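Local coordinates for glycosyl hydrolase BlGH5_18 (PDB 7LQX), which probably hydrolyses glycosidic bonds in N-glycan breakdown, as a family GH5 subfamily 18 glycosidase of a gut bifidobacterium, at residues G208-V220 against N374-G386. Sequence-based numbering, arbitrary orientation.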
loop_
_atom_site.group_PDB
_atom_site.type_symbol
_atom_site.label_atom_id
_atom_site.label_comp_id
_atom_site.label_asym_id
_atom_site.label_seq_id
_atom_site.Cartn_x
_atom_site.Cartn_y
_atom_site.Cartn_z
ATOM N N GLY A 208 23.157 -0.531 -7.432
ATOM C CA GLY A 208 23.019 -1.564 -8.439
ATOM C C GLY A 208 23.266 -1.057 -9.849
ATOM O O GLY A 208 23.719 -1.810 -10.714
ATOM N N VAL A 209 22.966 0.219 -10.106
ATOM C CA VAL A 209 23.209 0.771 -11.435
ATOM C C VAL A 209 24.687 0.680 -11.796
ATOM O O VAL A 209 25.034 0.449 -12.961
ATOM C CB VAL A 209 22.661 2.210 -11.541
ATOM C CG1 VAL A 209 23.460 3.186 -10.694
ATOM C CG2 VAL A 209 22.628 2.660 -12.993
ATOM N N TRP A 210 25.576 0.829 -10.811
ATOM C CA TRP A 210 27.015 0.803 -11.055
ATOM C C TRP A 210 27.606 -0.590 -10.946
ATOM O O TRP A 210 28.632 -0.874 -11.570
ATOM C CB TRP A 210 27.762 1.726 -10.061
ATOM C CG TRP A 210 27.203 3.104 -10.081
ATOM C CD1 TRP A 210 26.481 3.698 -9.100
ATOM C CD2 TRP A 210 27.253 4.041 -11.165
ATOM N NE1 TRP A 210 26.081 4.951 -9.494
ATOM C CE2 TRP A 210 26.538 5.179 -10.763
ATOM C CE3 TRP A 210 27.841 4.031 -12.429
ATOM C CZ2 TRP A 210 26.389 6.293 -11.577
ATOM C CZ3 TRP A 210 27.685 5.138 -13.238
ATOM C CH2 TRP A 210 26.971 6.254 -12.805
ATOM N N TYR A 211 26.992 -1.458 -10.166
ATOM C CA TYR A 211 27.657 -2.647 -9.687
ATOM C C TYR A 211 27.032 -3.957 -10.153
ATOM O O TYR A 211 27.651 -5.008 -9.967
ATOM C CB TYR A 211 27.669 -2.623 -8.151
ATOM C CG TYR A 211 28.488 -1.529 -7.490
ATOM C CD1 TYR A 211 29.479 -0.827 -8.170
ATOM C CD2 TYR A 211 28.280 -1.228 -6.154
ATOM C CE1 TYR A 211 30.234 0.131 -7.516
ATOM C CE2 TYR A 211 29.029 -0.276 -5.506
ATOM C CZ TYR A 211 30.009 0.399 -6.186
ATOM O OH TYR A 211 30.782 1.348 -5.545
ATOM N N LEU A 212 25.848 -3.938 -10.755
ATOM C CA LEU A 212 25.153 -5.170 -11.104
ATOM C C LEU A 212 25.103 -5.378 -12.612
ATOM O O LEU A 212 24.498 -4.581 -13.333
ATOM C CB LEU A 212 23.718 -5.134 -10.591
ATOM C CG LEU A 212 23.528 -5.232 -9.090
ATOM C CD1 LEU A 212 22.050 -5.068 -8.765
ATOM C CD2 LEU A 212 24.049 -6.561 -8.580
ATOM N N ASP A 213 25.682 -6.474 -13.086
ATOM C CA ASP A 213 25.584 -6.787 -14.503
ATOM C C ASP A 213 24.163 -7.187 -14.867
ATOM O O ASP A 213 23.421 -7.737 -14.052
ATOM C CB ASP A 213 26.564 -7.891 -14.869
ATOM C CG ASP A 213 27.969 -7.373 -14.963
ATOM O OD1 ASP A 213 28.224 -6.514 -15.840
ATOM O OD2 ASP A 213 28.794 -7.766 -14.118
ATOM N N HIS A 214 23.778 -6.864 -16.097
ATOM C CA HIS A 214 22.480 -7.204 -16.669
ATOM C C HIS A 214 21.315 -6.494 -15.990
ATOM O O HIS A 214 20.165 -6.867 -16.205
ATOM C CB HIS A 214 22.262 -8.723 -16.693
ATOM C CG HIS A 214 23.412 -9.478 -17.284
ATOM N ND1 HIS A 214 23.745 -9.398 -18.619
ATOM C CD2 HIS A 214 24.319 -10.309 -16.719
ATOM C CE1 HIS A 214 24.800 -10.158 -18.853
ATOM N NE2 HIS A 214 25.169 -10.721 -17.717
ATOM N N HIS A 215 21.570 -5.492 -15.209
ATOM C CA HIS A 215 20.534 -4.692 -14.571
ATOM C C HIS A 215 19.995 -3.676 -15.584
ATOM O O HIS A 215 20.765 -3.074 -16.330
ATOM C CB HIS A 215 21.159 -3.985 -13.377
ATOM C CG HIS A 215 20.193 -3.281 -12.487
ATOM N ND1 HIS A 215 19.190 -3.933 -11.802
ATOM C CD2 HIS A 215 20.115 -1.980 -12.121
ATOM C CE1 HIS A 215 18.530 -3.060 -11.065
ATOM N NE2 HIS A 215 19.060 -1.868 -11.252
ATOM N N PRO A 216 18.674 -3.496 -15.676
ATOM C CA PRO A 216 18.131 -2.670 -16.772
ATOM C C PRO A 216 18.379 -1.183 -16.626
ATOM O O PRO A 216 18.263 -0.466 -17.628
ATOM C CB PRO A 216 16.630 -2.994 -16.772
ATOM C CG PRO A 216 16.351 -3.467 -15.408
ATOM C CD PRO A 216 17.602 -4.151 -14.905
ATOM N N PHE A 217 18.707 -0.692 -15.437
ATOM C CA PHE A 217 19.190 0.674 -15.271
ATOM C C PHE A 217 20.708 0.634 -15.381
ATOM O O PHE A 217 21.342 -0.238 -14.785
ATOM C CB PHE A 217 18.752 1.205 -13.913
ATOM C CG PHE A 217 17.299 1.559 -13.849
ATOM C CD1 PHE A 217 16.322 0.582 -13.700
ATOM C CD2 PHE A 217 16.907 2.878 -13.936
ATOM C CE1 PHE A 217 14.996 0.934 -13.646
ATOM C CE2 PHE A 217 15.588 3.229 -13.874
ATOM C CZ PHE A 217 14.633 2.260 -13.739
ATOM N N THR A 218 21.284 1.545 -16.153
ATOM C CA THR A 218 22.671 1.428 -16.579
ATOM C C THR A 218 23.503 2.654 -16.248
ATOM O O THR A 218 22.977 3.758 -16.088
ATOM C CB THR A 218 22.733 1.245 -18.106
ATOM O OG1 THR A 218 22.278 2.467 -18.700
ATOM C CG2 THR A 218 21.871 0.077 -18.575
ATOM N N PRO A 219 24.826 2.491 -16.183
ATOM C CA PRO A 219 25.704 3.664 -16.009
ATOM C C PRO A 219 25.492 4.759 -17.041
ATOM O O PRO A 219 25.508 5.948 -16.691
ATOM C CB PRO A 219 27.109 3.048 -16.102
ATOM C CG PRO A 219 26.914 1.644 -15.582
ATOM C CD PRO A 219 25.573 1.221 -16.115
ATOM N N VAL A 220 25.315 4.397 -18.311
ATOM C CA VAL A 220 25.115 5.416 -19.338
ATOM C C VAL A 220 23.861 6.240 -19.055
ATOM O O VAL A 220 23.871 7.471 -19.189
ATOM C CB VAL A 220 25.106 4.778 -20.742
ATOM C CG1 VAL A 220 24.565 5.749 -21.781
ATOM C CG2 VAL A 220 26.515 4.306 -21.112
ATOM N N ASN A 374 27.034 -0.274 -26.290
ATOM C CA ASN A 374 26.212 0.803 -25.760
ATOM C C ASN A 374 26.984 1.734 -24.834
ATOM O O ASN A 374 26.409 2.710 -24.335
ATOM C CB ASN A 374 25.008 0.239 -24.994
ATOM C CG ASN A 374 24.203 -0.752 -25.809
ATOM O OD1 ASN A 374 23.868 -1.838 -25.332
ATOM N ND2 ASN A 374 23.883 -0.387 -27.043
ATOM N N GLY A 375 28.252 1.446 -24.562
ATOM C CA GLY A 375 29.029 2.257 -23.650
ATOM C C GLY A 375 28.957 1.851 -22.195
ATOM O O GLY A 375 29.522 2.552 -21.347
ATOM N N ASN A 376 28.323 0.743 -21.886
ATOM C CA ASN A 376 28.256 0.236 -20.526
ATOM C C ASN A 376 29.338 -0.808 -20.292
ATOM O O ASN A 376 29.829 -1.439 -21.232
ATOM C CB ASN A 376 26.875 -0.372 -20.287
ATOM C CG ASN A 376 25.786 0.683 -20.214
ATOM O OD1 ASN A 376 25.880 1.621 -19.429
ATOM N ND2 ASN A 376 24.775 0.558 -21.069
ATOM N N PRO A 377 29.757 -1.009 -19.045
ATOM C CA PRO A 377 30.847 -1.958 -18.798
ATOM C C PRO A 377 30.503 -3.354 -19.286
ATOM O O PRO A 377 29.371 -3.822 -19.146
ATOM C CB PRO A 377 30.998 -1.930 -17.270
ATOM C CG PRO A 377 30.462 -0.619 -16.863
ATOM C CD PRO A 377 29.302 -0.375 -17.790
ATOM N N LEU A 378 31.501 -4.030 -19.852
ATOM C CA LEU A 378 31.369 -5.464 -20.053
ATOM C C LEU A 378 31.196 -6.181 -18.723
ATOM O O LEU A 378 30.527 -7.218 -18.651
ATOM C CB LEU A 378 32.604 -6.013 -20.748
ATOM C CG LEU A 378 32.892 -5.484 -22.148
ATOM C CD1 LEU A 378 34.206 -6.056 -22.668
ATOM C CD2 LEU A 378 31.749 -5.815 -23.083
ATOM N N ASN A 379 31.789 -5.640 -17.660
ATOM C CA ASN A 379 31.804 -6.281 -16.345
ATOM C C ASN A 379 31.528 -5.203 -15.299
ATOM O O ASN A 379 32.451 -4.608 -14.734
ATOM C CB ASN A 379 33.151 -6.952 -16.124
ATOM C CG ASN A 379 33.148 -7.889 -14.957
ATOM O OD1 ASN A 379 32.367 -7.739 -14.026
ATOM N ND2 ASN A 379 34.033 -8.872 -14.996
ATOM N N ARG A 380 30.243 -4.943 -15.044
ATOM C CA ARG A 380 29.902 -4.022 -13.969
ATOM C C ARG A 380 30.330 -4.574 -12.617
ATOM O O ARG A 380 30.693 -3.811 -11.714
ATOM C CB ARG A 380 28.400 -3.731 -13.954
ATOM C CG ARG A 380 28.036 -2.435 -14.623
ATOM C CD ARG A 380 26.583 -2.080 -14.421
ATOM N NE ARG A 380 25.729 -2.593 -15.479
ATOM C CZ ARG A 380 24.422 -2.368 -15.533
ATOM N NH1 ARG A 380 23.836 -1.643 -14.593
ATOM N NH2 ARG A 380 23.698 -2.874 -16.513
ATOM N N GLY A 381 30.275 -5.892 -12.446
ATOM C CA GLY A 381 30.615 -6.469 -11.158
ATOM C C GLY A 381 32.019 -6.112 -10.718
ATOM O O GLY A 381 32.269 -5.886 -9.535
ATOM N N ALA A 382 32.955 -6.042 -11.664
ATOM C CA ALA A 382 34.327 -5.691 -11.318
ATOM C C ALA A 382 34.434 -4.285 -10.738
ATOM O O ALA A 382 35.456 -3.954 -10.129
ATOM C CB ALA A 382 35.212 -5.795 -12.558
ATOM N N CYS A 383 33.411 -3.454 -10.919
ATOM C CA CYS A 383 33.400 -2.103 -10.375
ATOM C C CYS A 383 32.904 -2.035 -8.937
ATOM O O CYS A 383 33.049 -0.987 -8.299
ATOM C CB CYS A 383 32.527 -1.199 -11.250
ATOM S SG CYS A 383 33.121 -1.017 -12.926
ATOM N N GLY A 384 32.331 -3.108 -8.406
ATOM C CA GLY A 384 31.800 -3.081 -7.065
ATOM C C GLY A 384 32.815 -3.473 -6.009
ATOM O O GLY A 384 33.935 -3.893 -6.305
ATOM N N PRO A 385 32.411 -3.381 -4.743
ATOM C CA PRO A 385 33.340 -3.674 -3.641
ATOM C C PRO A 385 33.933 -5.075 -3.739
ATOM O O PRO A 385 33.213 -6.069 -3.841
ATOM C CB PRO A 385 32.460 -3.511 -2.393
ATOM C CG PRO A 385 31.401 -2.547 -2.806
ATOM C CD PRO A 385 31.116 -2.861 -4.257
ATOM N N GLY A 386 35.265 -5.141 -3.692
ATOM C CA GLY A 386 35.991 -6.378 -3.881
ATOM C C GLY A 386 36.356 -6.683 -5.316
ATOM O O GLY A 386 37.088 -7.648 -5.562
HETATM O O HOH W 1 23.962 -4.986 -18.458
HETATM O O HOH W 2 22.233 2.147 -21.416
#
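Arg380 bends at its third torsion (chi3 -91°), carrying its guanidinium between the end of helix 208-211 and the loop that follows it. NH1 gives hydrogen bonds to Val209 O at 2.9 Å and to Phe217 O. NH2 binds His215 O in that carbonyl's plane, on a lone pair, and also a water. Leu212 O sits over the centre of one guanidinium face and Pro219 CD over the opposite face. With an alanine in place of Arg380, the carbonyls of Val209, His215 and Phe217, all buried residues, would probably lose these donors, and the Leu212-His215 turn would be less firmly held. With CG anti to its carbonyl carbon (chi1 -77°), the Asp213 carboxylate reaches the backbone of Arg380 and Gly381. OD1 takes Arg380 N on its syn side at 2.7 Å, OD2 Gly381 N from above the carboxylate plane. Asn376 OD1 accepts from Val220 N at 3.0 Å. Gly384 CA and Pro385 CD pack over one face of the Tyr211 ring as CH-pi contacts. The contact joins helix 208-211, the next loop and the start of helix 219-224, in the (beta/alpha)8 barrel of GH5, to the loop between strand 365-369 of the small parallel sheet and helix 388-399; helix 248-264 touches Trp210, Tyr211 and Pro377.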